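Local coordinates for protein xylanase Y (Bacillus halodurans, PDB 1WU4) that hydrolyses xylooligosaccharides of three or more units, releasing xylose from the reducing end with inversion of anomeric configuration, at residues N289-F294 / A325-G330; T238-E243 / A293-K298; V67-M72 / K97-T102; F110-Q115 / K120-P125; L184-P189 / A245-T250. The protein carries 1 engineered substitution. All coordinates share one frame; numbering follows the deposited sequence.

Contact 1 of 5, residues N289-F294 / A325-G330; sequences NKIQAF and ATNAMG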
# COMPACT_ATOMS: atom_id res chain seq x y z
N ASN A 289 -12.88 13.88 5.12
CA ASN A 289 -13.12 15.27 5.50
C ASN A 289 -12.56 15.54 6.89
O ASN A 289 -12.04 16.62 7.15
CB ASN A 289 -14.61 15.60 5.46
CG ASN A 289 -15.15 15.69 4.05
OD1 ASN A 289 -14.40 15.78 3.09
ND2 ASN A 289 -16.48 15.68 3.93
N LYS A 290 -12.66 14.56 7.78
CA LYS A 290 -12.14 14.70 9.14
C LYS A 290 -10.62 14.87 9.14
O LYS A 290 -10.08 15.77 9.79
CB LYS A 290 -12.51 13.49 10.00
CG LYS A 290 -13.99 13.35 10.32
CD LYS A 290 -14.25 12.09 11.12
CE LYS A 290 -15.74 11.82 11.27
NZ LYS A 290 -16.00 10.53 11.96
N ILE A 291 -9.93 13.98 8.43
CA ILE A 291 -8.47 14.04 8.36
C ILE A 291 -8.01 15.36 7.74
O ILE A 291 -7.13 16.03 8.27
CB ILE A 291 -7.89 12.89 7.53
CG1 ILE A 291 -8.24 11.54 8.16
CG2 ILE A 291 -6.37 13.04 7.44
CD1 ILE A 291 -7.75 10.35 7.35
N GLN A 292 -8.61 15.72 6.61
CA GLN A 292 -8.22 16.95 5.94
C GLN A 292 -8.55 18.17 6.80
O GLN A 292 -7.78 19.13 6.85
CB GLN A 292 -8.88 17.02 4.56
CG GLN A 292 -8.41 15.90 3.63
CD GLN A 292 -8.88 16.07 2.19
OE1 GLN A 292 -9.86 16.77 1.91
NE2 GLN A 292 -8.19 15.40 1.26
N ALA A 293 -9.68 18.13 7.50
CA ALA A 293 -10.05 19.25 8.36
C ALA A 293 -8.99 19.39 9.46
O ALA A 293 -8.60 20.51 9.82
CB ALA A 293 -11.42 19.01 8.98
N PHE A 294 -8.52 18.27 9.98
CA PHE A 294 -7.51 18.28 11.03
C PHE A 294 -6.22 18.96 10.58
O PHE A 294 -5.59 19.69 11.35
CB PHE A 294 -7.19 16.86 11.49
CG PHE A 294 -6.18 16.81 12.59
CD1 PHE A 294 -6.52 17.16 13.89
CD2 PHE A 294 -4.86 16.44 12.32
CE1 PHE A 294 -5.57 17.16 14.91
CE2 PHE A 294 -3.90 16.43 13.33
CZ PHE A 294 -4.26 16.79 14.63
N ALA A 325 1.05 13.46 0.39
CA ALA A 325 0.62 12.61 -0.72
C ALA A 325 -0.59 11.76 -0.37
O ALA A 325 -1.53 11.65 -1.16
CB ALA A 325 1.78 11.72 -1.16
N THR A 326 -0.58 11.14 0.81
CA THR A 326 -1.69 10.29 1.20
C THR A 326 -2.97 11.09 1.45
O THR A 326 -4.05 10.64 1.08
CB THR A 326 -1.37 9.43 2.44
OG1 THR A 326 -1.05 10.28 3.55
CG2 THR A 326 -0.19 8.50 2.15
N ASN A 327 -2.84 12.26 2.07
CA ASN A 327 -4.03 13.08 2.32
C ASN A 327 -4.64 13.52 0.99
O ASN A 327 -5.86 13.60 0.86
CB ASN A 327 -3.68 14.31 3.16
CG ASN A 327 -3.51 13.97 4.63
OD1 ASN A 327 -3.90 12.89 5.09
ND2 ASN A 327 -2.95 14.90 5.39
N ALA A 328 -3.79 13.80 0.01
CA ALA A 328 -4.28 14.21 -1.31
C ALA A 328 -4.96 13.03 -2.00
O ALA A 328 -6.02 13.19 -2.60
CB ALA A 328 -3.12 14.73 -2.15
N MET A 329 -4.35 11.85 -1.93
CA MET A 329 -4.93 10.66 -2.55
C MET A 329 -6.29 10.38 -1.91
O MET A 329 -7.20 9.87 -2.56
CB MET A 329 -3.98 9.46 -2.37
CG MET A 329 -4.45 8.18 -3.05
SD MET A 329 -3.05 7.09 -3.32
CE MET A 329 -3.88 5.50 -3.48
N GLY A 330 -6.41 10.72 -0.63
CA GLY A 330 -7.67 10.51 0.07
C GLY A 330 -8.82 11.28 -0.55
O GLY A 330 -9.97 10.89 -0.40
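Gln-292 reaches across from one helix and gives a hydrogen bond to the main-chain carbonyl of Asn-327 on the next. Its NE2 lies 3.0 Å from Asn-327 O. The acceptor sits almost exactly in the amide plane of Gln-292. The fit is less regular from the other side: NE2 stands above the carbonyl plane of Asn-327, 36° out of it. The N-H...O angle is 146°, so the bond is bent. The glutamine gets there by an extended chain beyond CG, with CD anti to CA (chi2 -171°). The same NE2 also bonds Ser-331 OG, so the amide nitrogen has two partners, both near the C-terminal end of helix 320-329. This is helix-to-helix packing in the (alpha/alpha)6 barrel of glycoside hydrolase family 8, between helices 282-295 and 320-329. Beside the bond, Ile-291 presents its CG2 methyl to the side-chain carbonyl of Asn-327, with CG2 3.4 Å from OD1. The two side chains meet at a slant, methyl against oxygen, as plain packing. Helix 340-348 borders the contact through Asn-343, which touches both Gln-292 and Asn-327. Ile-291 also rests on Ala-268 of helix 265-278.

Contact 2 of 5, residues T238-E243 / A293-K298; sequences TGLAPE and AFFADK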
# COMPACT_ATOMS: atom_id res chain seq x y z
N THR A 238 -11.08 13.36 14.72
CA THR A 238 -9.95 13.71 13.86
C THR A 238 -9.80 12.82 12.64
O THR A 238 -9.19 13.22 11.65
CB THR A 238 -8.63 13.61 14.62
OG1 THR A 238 -8.40 12.23 14.95
CG2 THR A 238 -8.68 14.43 15.89
N GLY A 239 -10.33 11.60 12.72
CA GLY A 239 -10.22 10.66 11.62
C GLY A 239 -8.87 9.96 11.60
O GLY A 239 -8.62 9.12 10.74
N LEU A 240 -8.00 10.29 12.56
CA LEU A 240 -6.67 9.70 12.62
C LEU A 240 -6.66 8.27 13.15
O LEU A 240 -7.31 7.96 14.15
CB LEU A 240 -5.76 10.57 13.50
CG LEU A 240 -5.64 12.05 13.14
CD1 LEU A 240 -4.70 12.73 14.13
CD2 LEU A 240 -5.12 12.21 11.72
N ALA A 241 -5.91 7.40 12.47
CA ALA A 241 -5.80 6.00 12.87
C ALA A 241 -4.41 5.73 13.43
O ALA A 241 -3.42 6.32 12.99
CB ALA A 241 -6.06 5.10 11.67
N PRO A 242 -4.31 4.82 14.42
CA PRO A 242 -3.03 4.47 15.03
C PRO A 242 -2.25 3.56 14.09
O PRO A 242 -2.83 2.96 13.18
CB PRO A 242 -3.44 3.76 16.31
CG PRO A 242 -4.69 3.03 15.88
CD PRO A 242 -5.42 4.10 15.07
N GLU A 243 -0.94 3.44 14.30
CA GLU A 243 -0.13 2.57 13.47
C GLU A 243 -0.51 1.10 13.72
O GLU A 243 -0.73 0.34 12.78
CB GLU A 243 1.35 2.81 13.73
CG GLU A 243 1.82 4.16 13.23
CD GLU A 243 3.31 4.35 13.38
OE1 GLU A 243 3.78 4.50 14.53
OE2 GLU A 243 4.01 4.35 12.35
N ALA A 293 -9.68 18.13 7.50
CA ALA A 293 -10.05 19.25 8.36
C ALA A 293 -8.99 19.39 9.46
O ALA A 293 -8.60 20.51 9.82
CB ALA A 293 -11.42 19.01 8.98
N PHE A 294 -8.52 18.27 9.98
CA PHE A 294 -7.51 18.28 11.03
C PHE A 294 -6.22 18.96 10.58
O PHE A 294 -5.59 19.69 11.35
CB PHE A 294 -7.19 16.86 11.49
CG PHE A 294 -6.18 16.81 12.59
CD1 PHE A 294 -6.52 17.16 13.89
CD2 PHE A 294 -4.86 16.44 12.32
CE1 PHE A 294 -5.57 17.16 14.91
CE2 PHE A 294 -3.90 16.43 13.33
CZ PHE A 294 -4.26 16.79 14.63
N PHE A 295 -5.83 18.72 9.33
CA PHE A 295 -4.60 19.30 8.81
C PHE A 295 -4.76 20.64 8.09
O PHE A 295 -3.77 21.26 7.71
CB PHE A 295 -3.91 18.29 7.89
CG PHE A 295 -3.25 17.16 8.63
CD1 PHE A 295 -2.10 17.40 9.38
CD2 PHE A 295 -3.79 15.88 8.62
CE1 PHE A 295 -1.50 16.37 10.11
CE2 PHE A 295 -3.20 14.85 9.35
CZ PHE A 295 -2.05 15.09 10.10
N ALA A 296 -6.00 21.09 7.94
CA ALA A 296 -6.28 22.35 7.24
C ALA A 296 -5.55 23.57 7.78
O ALA A 296 -5.13 24.44 7.02
CB ALA A 296 -7.79 22.61 7.26
N ASP A 297 -5.38 23.63 9.10
CA ASP A 297 -4.71 24.77 9.72
C ASP A 297 -3.29 24.44 10.19
O ASP A 297 -2.74 25.13 11.04
CB ASP A 297 -5.54 25.27 10.91
CG ASP A 297 -5.51 24.31 12.09
OD1 ASP A 297 -5.55 23.08 11.87
OD2 ASP A 297 -5.46 24.79 13.24
N LYS A 298 -2.71 23.38 9.62
CA LYS A 298 -1.36 22.97 10.00
C LYS A 298 -0.39 23.03 8.83
O LYS A 298 -0.71 22.61 7.72
CB LYS A 298 -1.39 21.56 10.59
CG LYS A 298 -2.22 21.45 11.86
CD LYS A 298 -2.28 20.03 12.40
CE LYS A 298 -3.00 19.99 13.74
NZ LYS A 298 -4.38 20.56 13.65
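Leu-240 sends its two methyls to two different rings, Phe-294 and Phe-295. CD1 lies over one face of the Phe-294 ring, displaced toward the rim. It is 4.1 Å from the ring centroid and 21° off the normal, a CH-pi contact. CD2 meets the Phe-295 ring at CE2, 4.0 Å away, and comes in obliquely. The leucine forks this way because CG is anti to the carbonyl carbon (chi1 -55°) and CD1 continues the chain straight on. Phe-294 has CG anti to the backbone N (chi1 -179°), which swings its ring beside Thr-238. There Thr-238 CG2 is 4.0 Å from Phe-294 CD1, and the two side chains run the same way. The other face of the Phe-294 ring is taken by Lys-298, with NZ 3.8 Å above the plane over its centre, a cation-pi contact. This ammonium also bonds Phe-294 O at 2.7 Å, in the carbonyl plane. The contact joins the end of helix 282-295 of the (alpha/alpha)6 barrel to the loop between helix 216-233 and strand 245-246. That loop is shaped by an ST turn. Thr-238 OG1 accepts from Leu-240 N at 3.1 Å, and it also bonds Ile-308 O. Both rings have further aromatic neighbours: Tyr-306 meets Phe-294 edge-to-face, and Tyr-303 meets Phe-295 likewise. Phe-294 CD2 sits over the centre of the Phe-295 ring. On helix 320-329, Leu-323 and Asn-327 touch Phe-295.

Contact 3 of 5, residues V67-M72 / K97-T102; sequences VRTEGM and KNMYMT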
# COMPACT_ATOMS: atom_id res chain seq x y z
N VAL A 67 16.49 -3.78 1.84
CA VAL A 67 15.45 -4.04 0.85
C VAL A 67 14.30 -4.68 1.62
O VAL A 67 14.47 -5.71 2.27
CB VAL A 67 15.96 -5.00 -0.24
CG1 VAL A 67 14.86 -5.28 -1.25
CG2 VAL A 67 17.18 -4.40 -0.93
N ARG A 68 13.12 -4.07 1.54
CA ARG A 68 11.96 -4.58 2.27
C ARG A 68 10.86 -5.09 1.36
O ARG A 68 10.69 -4.61 0.24
CB ARG A 68 11.43 -3.47 3.18
CG ARG A 68 12.52 -2.94 4.09
CD ARG A 68 12.04 -1.91 5.09
NE ARG A 68 13.12 -1.60 6.02
CZ ARG A 68 12.96 -0.92 7.15
NH1 ARG A 68 11.77 -0.46 7.50
NH2 ARG A 68 14.01 -0.71 7.95
N THR A 69 10.10 -6.07 1.84
CA THR A 69 9.01 -6.62 1.04
C THR A 69 7.98 -5.53 0.74
O THR A 69 7.32 -5.58 -0.29
CB THR A 69 8.35 -7.84 1.71
OG1 THR A 69 8.00 -7.53 3.07
CG2 THR A 69 9.30 -9.03 1.70
N GLU A 70 7.87 -4.56 1.63
CA GLU A 70 6.95 -3.44 1.41
C GLU A 70 7.36 -2.73 0.12
O GLU A 70 6.53 -2.49 -0.76
CB GLU A 70 7.05 -2.46 2.58
CG GLU A 70 6.39 -1.10 2.35
CD GLU A 70 6.89 -0.04 3.32
OE1 GLU A 70 8.11 0.22 3.33
OE2 GLU A 70 6.07 0.52 4.07
N GLY A 71 8.65 -2.43 0.00
CA GLY A 71 9.16 -1.74 -1.18
C GLY A 71 9.17 -2.58 -2.44
O GLY A 71 8.86 -2.09 -3.53
N MET A 72 9.53 -3.85 -2.31
CA MET A 72 9.55 -4.73 -3.47
C MET A 72 8.14 -4.94 -4.01
O MET A 72 7.92 -4.89 -5.22
CB MET A 72 10.19 -6.08 -3.10
CG MET A 72 11.66 -5.96 -2.71
SD MET A 72 12.69 -5.30 -4.04
CE MET A 72 13.40 -6.82 -4.71
N LYS A 97 14.33 -15.03 -5.19
CA LYS A 97 15.68 -15.54 -4.96
C LYS A 97 16.22 -15.28 -3.56
O LYS A 97 16.79 -16.18 -2.93
CB LYS A 97 16.62 -14.93 -6.00
CG LYS A 97 18.04 -15.46 -5.96
CD LYS A 97 18.94 -14.72 -6.94
CE LYS A 97 18.38 -14.78 -8.36
NZ LYS A 97 18.23 -16.17 -8.87
N ASN A 98 16.02 -14.07 -3.06
CA ASN A 98 16.55 -13.68 -1.75
C ASN A 98 15.60 -13.55 -0.57
O ASN A 98 16.02 -13.65 0.57
CB ASN A 98 17.31 -12.36 -1.90
CG ASN A 98 18.40 -12.43 -2.95
OD1 ASN A 98 18.46 -11.59 -3.85
ND2 ASN A 98 19.27 -13.42 -2.84
N MET A 99 14.32 -13.31 -0.84
CA MET A 99 13.37 -13.10 0.25
C MET A 99 12.45 -14.27 0.57
O MET A 99 12.10 -14.47 1.74
CB MET A 99 12.55 -11.84 -0.03
CG MET A 99 13.41 -10.65 -0.45
SD MET A 99 12.51 -9.11 -0.72
CE MET A 99 12.85 -8.26 0.81
N TYR A 100 12.07 -15.05 -0.43
CA TYR A 100 11.18 -16.18 -0.19
C TYR A 100 11.82 -17.18 0.76
O TYR A 100 12.97 -17.58 0.57
CB TYR A 100 10.82 -16.88 -1.50
CG TYR A 100 9.85 -18.02 -1.30
CD1 TYR A 100 8.52 -17.78 -0.98
CD2 TYR A 100 10.28 -19.35 -1.40
CE1 TYR A 100 7.63 -18.83 -0.76
CE2 TYR A 100 9.40 -20.40 -1.18
CZ TYR A 100 8.08 -20.14 -0.86
OH TYR A 100 7.21 -21.18 -0.64
N MET A 101 11.07 -17.58 1.78
CA MET A 101 11.58 -18.51 2.78
C MET A 101 11.12 -19.95 2.58
O MET A 101 9.92 -20.22 2.50
CB MET A 101 11.20 -18.04 4.18
CG MET A 101 11.80 -16.71 4.56
SD MET A 101 11.39 -16.18 6.24
CE MET A 101 9.74 -15.50 5.99
N THR A 102 12.07 -20.87 2.52
CA THR A 102 11.76 -22.28 2.36
C THR A 102 11.89 -23.02 3.68
O THR A 102 11.47 -24.17 3.80
CB THR A 102 12.72 -22.95 1.36
OG1 THR A 102 14.07 -22.77 1.80
CG2 THR A 102 12.55 -22.35 -0.03
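The start of helix 69-81, which carries the probable proton donor Glu-70, packs here against the end of helix 85-99 in the (alpha/alpha)6 barrel. Met-99 makes the contact from the second helix. Its chain is straight to SD and bends at the last torsion (chi3 101°), which turns the CE methyl into the junction between strand 67-68 and the helix. CE lies 3.4 Å from Val-67 O and 3.7 Å from Thr-69 N. It also touches the CG2 methyl of Thr-69 at 3.7 Å, and Val-67 CG1 lies a little farther off, with its side chain across the methionine. The contact is largely apolar and sits next to the probable proton donor: Glu-70 itself takes no part and is bound by Arg-266 and Tyr-359. Putting an alanine at Met-99 would probably open a gap against Val-67, Thr-69 and Met-72 and let the start of the helix shift. Trp-94 from helix 85-99 covers Val-67 and Met-72 nearby, and Phe-133 of helix 127-144 touches Thr-69 and Met-72. Met-72 comes from one turn farther along its helix, and its CG rests 3.8 Å from Met-99 SD.

Contact 4 of 5, residues F110-Q115 / K120-P125; sequences FAWSCQ and KNSWGP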
# COMPACT_ATOMS: atom_id res chain seq x y z
N PHE A 110 7.67 -14.23 2.82
CA PHE A 110 8.88 -13.52 2.40
C PHE A 110 9.54 -12.74 3.54
O PHE A 110 8.87 -11.98 4.24
CB PHE A 110 8.52 -12.56 1.26
CG PHE A 110 7.98 -13.25 0.03
CD1 PHE A 110 8.83 -13.56 -1.03
CD2 PHE A 110 6.64 -13.62 -0.04
CE1 PHE A 110 8.35 -14.24 -2.15
CE2 PHE A 110 6.15 -14.29 -1.16
CZ PHE A 110 7.01 -14.60 -2.21
N ALA A 111 10.84 -12.94 3.72
CA ALA A 111 11.58 -12.24 4.77
C ALA A 111 11.36 -10.75 4.54
O ALA A 111 11.61 -10.25 3.45
CB ALA A 111 13.07 -12.59 4.67
N TRP A 112 10.90 -10.05 5.57
CA TRP A 112 10.57 -8.64 5.41
C TRP A 112 11.71 -7.68 5.09
O TRP A 112 11.49 -6.67 4.41
CB TRP A 112 9.81 -8.12 6.64
CG TRP A 112 10.67 -7.68 7.79
CD1 TRP A 112 11.22 -8.47 8.76
CD2 TRP A 112 11.07 -6.34 8.08
NE1 TRP A 112 11.94 -7.70 9.64
CE2 TRP A 112 11.87 -6.39 9.25
CE3 TRP A 112 10.84 -5.10 7.47
CZ2 TRP A 112 12.43 -5.24 9.82
CZ3 TRP A 112 11.40 -3.96 8.04
CH2 TRP A 112 12.19 -4.04 9.20
N SER A 113 12.91 -7.99 5.57
CA SER A 113 14.06 -7.13 5.34
C SER A 113 15.31 -7.91 4.96
O SER A 113 15.68 -8.87 5.63
CB SER A 113 14.35 -6.31 6.60
OG SER A 113 15.57 -5.59 6.47
N CYS A 114 15.94 -7.50 3.87
CA CYS A 114 17.16 -8.12 3.38
C CYS A 114 18.20 -7.05 3.11
O CYS A 114 17.86 -5.88 2.91
CB CYS A 114 16.91 -8.87 2.07
SG CYS A 114 16.01 -10.41 2.21
N GLN A 115 19.47 -7.44 3.12
CA GLN A 115 20.54 -6.51 2.83
C GLN A 115 20.60 -6.42 1.31
O GLN A 115 20.05 -7.28 0.61
CB GLN A 115 21.87 -7.03 3.37
CG GLN A 115 22.00 -6.92 4.88
CD GLN A 115 21.85 -5.49 5.38
OE1 GLN A 115 20.76 -4.93 5.39
NE2 GLN A 115 22.97 -4.89 5.79
N LYS A 120 19.22 -12.25 4.32
CA LYS A 120 18.02 -11.96 5.10
C LYS A 120 18.40 -11.40 6.47
O LYS A 120 19.25 -11.96 7.16
CB LYS A 120 17.18 -13.23 5.28
CG LYS A 120 16.66 -13.83 3.98
CD LYS A 120 15.86 -15.09 4.23
CE LYS A 120 15.35 -15.70 2.93
NZ LYS A 120 16.46 -16.10 2.03
N ASN A 121 17.77 -10.30 6.86
CA ASN A 121 18.03 -9.69 8.16
C ASN A 121 17.08 -10.26 9.20
O ASN A 121 17.25 -10.05 10.40
CB ASN A 121 17.83 -8.17 8.11
CG ASN A 121 18.88 -7.47 7.27
OD1 ASN A 121 20.07 -7.74 7.40
ND2 ASN A 121 18.44 -6.55 6.41
N SER A 122 16.08 -10.99 8.73
CA SER A 122 15.07 -11.58 9.59
C SER A 122 14.35 -12.68 8.83
O SER A 122 14.39 -12.72 7.60
CB SER A 122 14.07 -10.49 10.00
OG SER A 122 12.93 -11.03 10.64
N TRP A 123 13.71 -13.59 9.55
CA TRP A 123 12.94 -14.65 8.92
C TRP A 123 11.46 -14.41 9.19
O TRP A 123 10.63 -15.30 9.04
CB TRP A 123 13.37 -16.03 9.44
CG TRP A 123 14.55 -16.61 8.70
CD1 TRP A 123 15.52 -15.92 8.04
CD2 TRP A 123 14.89 -18.00 8.60
NE1 TRP A 123 16.46 -16.80 7.53
CE2 TRP A 123 16.10 -18.08 7.86
CE3 TRP A 123 14.30 -19.18 9.07
CZ2 TRP A 123 16.72 -19.29 7.58
CZ3 TRP A 123 14.93 -20.39 8.79
CH2 TRP A 123 16.13 -20.44 8.05
N GLY A 124 11.15 -13.18 9.59
CA GLY A 124 9.77 -12.81 9.85
C GLY A 124 9.25 -12.01 8.67
O GLY A 124 9.99 -11.21 8.09
N PRO A 125 7.98 -12.19 8.27
CA PRO A 125 7.38 -11.47 7.15
C PRO A 125 6.58 -10.24 7.56
O PRO A 125 6.33 -10.01 8.74
CB PRO A 125 6.49 -12.53 6.52
CG PRO A 125 5.93 -13.20 7.74
CD PRO A 125 7.15 -13.35 8.66
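Asn-121 faces the 110-115 segment and binds it with both its backbone and its side chain. Its backbone N gives a hydrogen bond to Ser-113 O at 2.8 Å. From there CB lies 3.4 Å from that same oxygen. CG is anti to the carbonyl carbon (chi1 -69°), which brings the amide to Ser-113 and across the side chain of Gln-115. OD1 packs on Gln-115 CG at 3.3 Å. ND2, the donor end, is held by two bonds: to Ser-113 OG and to Gln-115 OE1, each 3.0 Å away. Both acceptors lie near the amide plane of Asn-121. The glutamine amide is turned 66° against it, with ND2 above its carbonyl plane. A leucine in place of Gln-115 would probably cost ND2 one of its two acceptors and leave the Asn-121 amide less firmly fixed in rotation.

Farther along, Trp-112 N bonds Gly-124 O at 2.9 Å. The same oxygen lies at the edge of the indole, in plane, 3.1 Å from Trp-112 CD1. The two segments form a hairpin-like pair with one beta bridge, Cys-114 to Lys-120. Strand 113-114 pairs antiparallel with strand 67-68, Ser-113 OG also bonds Asp-66, and the Cys-114 side chain touches Trp-94 and Met-99 of helix 85-99. Segment 120-125 leads into helix 127-144.

Contact 5 of 5, residues L184-P189 / A245-T250; sequences LIKFIP and AYYDGT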
# COMPACT_ATOMS: atom_id res chain seq x y z
N LEU A 184 -9.66 -10.59 9.83
CA LEU A 184 -8.82 -9.40 9.80
C LEU A 184 -7.35 -9.74 9.58
O LEU A 184 -6.83 -10.70 10.16
CB LEU A 184 -8.94 -8.62 11.11
CG LEU A 184 -10.32 -8.11 11.52
CD1 LEU A 184 -10.22 -7.46 12.88
CD2 LEU A 184 -10.84 -7.11 10.49
N ILE A 185 -6.68 -8.96 8.74
CA ILE A 185 -5.26 -9.17 8.49
C ILE A 185 -4.52 -8.85 9.79
O ILE A 185 -4.95 -7.97 10.56
CB ILE A 185 -4.74 -8.27 7.33
CG1 ILE A 185 -3.31 -8.66 6.95
CG2 ILE A 185 -4.82 -6.79 7.74
CD1 ILE A 185 -2.79 -7.92 5.73
N LYS A 186 -3.44 -9.56 10.06
CA LYS A 186 -2.66 -9.37 11.28
C LYS A 186 -1.42 -8.51 11.03
O LYS A 186 -1.00 -8.35 9.88
CB LYS A 186 -2.17 -10.71 11.83
CG LYS A 186 -3.22 -11.78 12.04
CD LYS A 186 -2.50 -13.07 12.41
CE LYS A 186 -3.43 -14.24 12.62
NZ LYS A 186 -2.62 -15.47 12.88
N PHE A 187 -0.85 -7.97 12.10
CA PHE A 187 0.37 -7.18 11.98
C PHE A 187 1.48 -8.12 11.51
O PHE A 187 2.24 -7.79 10.60
CB PHE A 187 0.75 -6.55 13.32
CG PHE A 187 2.14 -6.02 13.35
CD1 PHE A 187 2.56 -5.08 12.42
CD2 PHE A 187 3.06 -6.51 14.27
CE1 PHE A 187 3.88 -4.64 12.39
CE2 PHE A 187 4.38 -6.07 14.26
CZ PHE A 187 4.79 -5.14 13.31
N ILE A 188 1.56 -9.29 12.15
CA ILE A 188 2.50 -10.34 11.76
C ILE A 188 1.80 -11.66 12.10
O ILE A 188 0.87 -11.68 12.91
CB ILE A 188 3.89 -10.25 12.47
CG1 ILE A 188 3.74 -10.20 13.98
CG2 ILE A 188 4.65 -9.04 11.94
CD1 ILE A 188 5.08 -10.15 14.71
N PRO A 189 2.21 -12.77 11.47
CA PRO A 189 1.59 -14.07 11.70
C PRO A 189 1.40 -14.58 13.13
O PRO A 189 0.37 -15.18 13.43
CB PRO A 189 2.46 -15.02 10.87
CG PRO A 189 2.94 -14.15 9.75
CD PRO A 189 3.30 -12.88 10.48
N ALA A 245 -3.14 -1.49 16.07
CA ALA A 245 -4.38 -1.47 16.82
C ALA A 245 -4.80 -2.89 17.14
O ALA A 245 -4.53 -3.82 16.39
CB ALA A 245 -5.48 -0.77 16.01
N TYR A 246 -5.46 -3.06 18.28
CA TYR A 246 -5.94 -4.37 18.68
C TYR A 246 -7.14 -4.69 17.80
O TYR A 246 -7.62 -3.82 17.07
CB TYR A 246 -6.37 -4.34 20.15
CG TYR A 246 -5.23 -4.07 21.10
CD1 TYR A 246 -4.19 -4.99 21.26
CD2 TYR A 246 -5.18 -2.89 21.85
CE1 TYR A 246 -3.14 -4.75 22.13
CE2 TYR A 246 -4.12 -2.64 22.72
CZ TYR A 246 -3.11 -3.57 22.86
OH TYR A 246 -2.07 -3.33 23.73
N TYR A 247 -7.62 -5.93 17.85
CA TYR A 247 -8.78 -6.28 17.04
C TYR A 247 -9.99 -5.47 17.49
O TYR A 247 -10.90 -5.24 16.70
CB TYR A 247 -9.10 -7.77 17.14
CG TYR A 247 -8.05 -8.69 16.55
CD1 TYR A 247 -7.40 -8.37 15.36
CD2 TYR A 247 -7.76 -9.91 17.16
CE1 TYR A 247 -6.48 -9.25 14.79
CE2 TYR A 247 -6.84 -10.79 16.59
CZ TYR A 247 -6.20 -10.46 15.41
OH TYR A 247 -5.30 -11.34 14.85
N ASP A 248 -9.99 -5.03 18.75
CA ASP A 248 -11.12 -4.25 19.25
C ASP A 248 -11.13 -2.83 18.71
O ASP A 248 -12.02 -2.04 19.01
CB ASP A 248 -11.16 -4.25 20.79
CG ASP A 248 -9.96 -3.56 21.43
OD1 ASP A 248 -9.45 -2.58 20.86
OD2 ASP A 248 -9.54 -3.99 22.53
N GLY A 249 -10.12 -2.50 17.90
CA GLY A 249 -10.04 -1.19 17.29
C GLY A 249 -9.20 -0.14 17.99
O GLY A 249 -8.78 0.83 17.35
N THR A 250 -8.94 -0.31 19.28
CA THR A 250 -8.15 0.67 20.01
C THR A 250 -6.66 0.53 19.73
O THR A 250 -6.18 -0.53 19.34
CB THR A 250 -8.42 0.58 21.54
OG1 THR A 250 -7.99 -0.69 22.04
CG2 THR A 250 -9.92 0.76 21.82
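Tyr-247 meets Leu-184 with its ring and Lys-186 with its hydroxyl. Leu-184 CD1 comes to 3.9 Å from Tyr-247 CD1, at a slant to the ring. The two side chains run past each other in opposite directions. At the far end of the ring the hydroxyl meets the aliphatic part of Lys-186, with OH 3.5 Å from CG. Tyr-247 has CG anti to the carbonyl carbon (chi1 -66°), and this carries the ring toward the 184-189 segment. The hydroxyl also has a hydrogen bond with Glu-192 OE1. Lys-186 is extended beyond CG, and its ammonium reaches past the tyrosine. NZ gives a hydrogen bond to Pro-189 O at 3.1 Å and another to Pro-176 O. The lysine therefore ties main-chain carbonyls together while its methylenes serve as packing surface. The contact joins the loop before strand 193-194 to the turn that follows strand 245-246; these two short strands pair antiparallel in the (alpha/alpha)6-barrel enzyme. Tyr-247 itself sits in a type I beta turn from Tyr-246 to Gly-249, closed by Gly-249 N bonding Tyr-246 O at 2.9 Å. Next in the turn, Asp-248 OD1 accepts from Thr-250 N at 2.8 Å, an Asx turn, and also from Thr-250 OG1. Leu-184 is backed by Ala-225 and Tyr-229 of helix 216-233. A glycerol, probably from the crystallisation liquor, bonds Tyr-247 N.

Contacts 1 and 2 share Ala-293 and Phe-294 on helix 282-295 and touch directly. Contacts 3 and 4 form a second pair, with centres about 6 Å apart on the other side of the chain's centre from contact 1. Their main chains probably bond between Val-67 and Cys-114 and between Met-99 and Ala-111. Contacts 1, 2, 3 and 5 are buried, whereas contact 4 is partly buried, buries the most surface and is the richest in hydrogen bonds. Contact 1 relies on one hydrogen bond from a glutamine amide to a helix carbonyl, contact 2 on aromatic packing, and contact 3 on methionine packing. Contact 5 joins a loop to the turn after a short strand and meets contact 4 through Pro-125 and Pro-189.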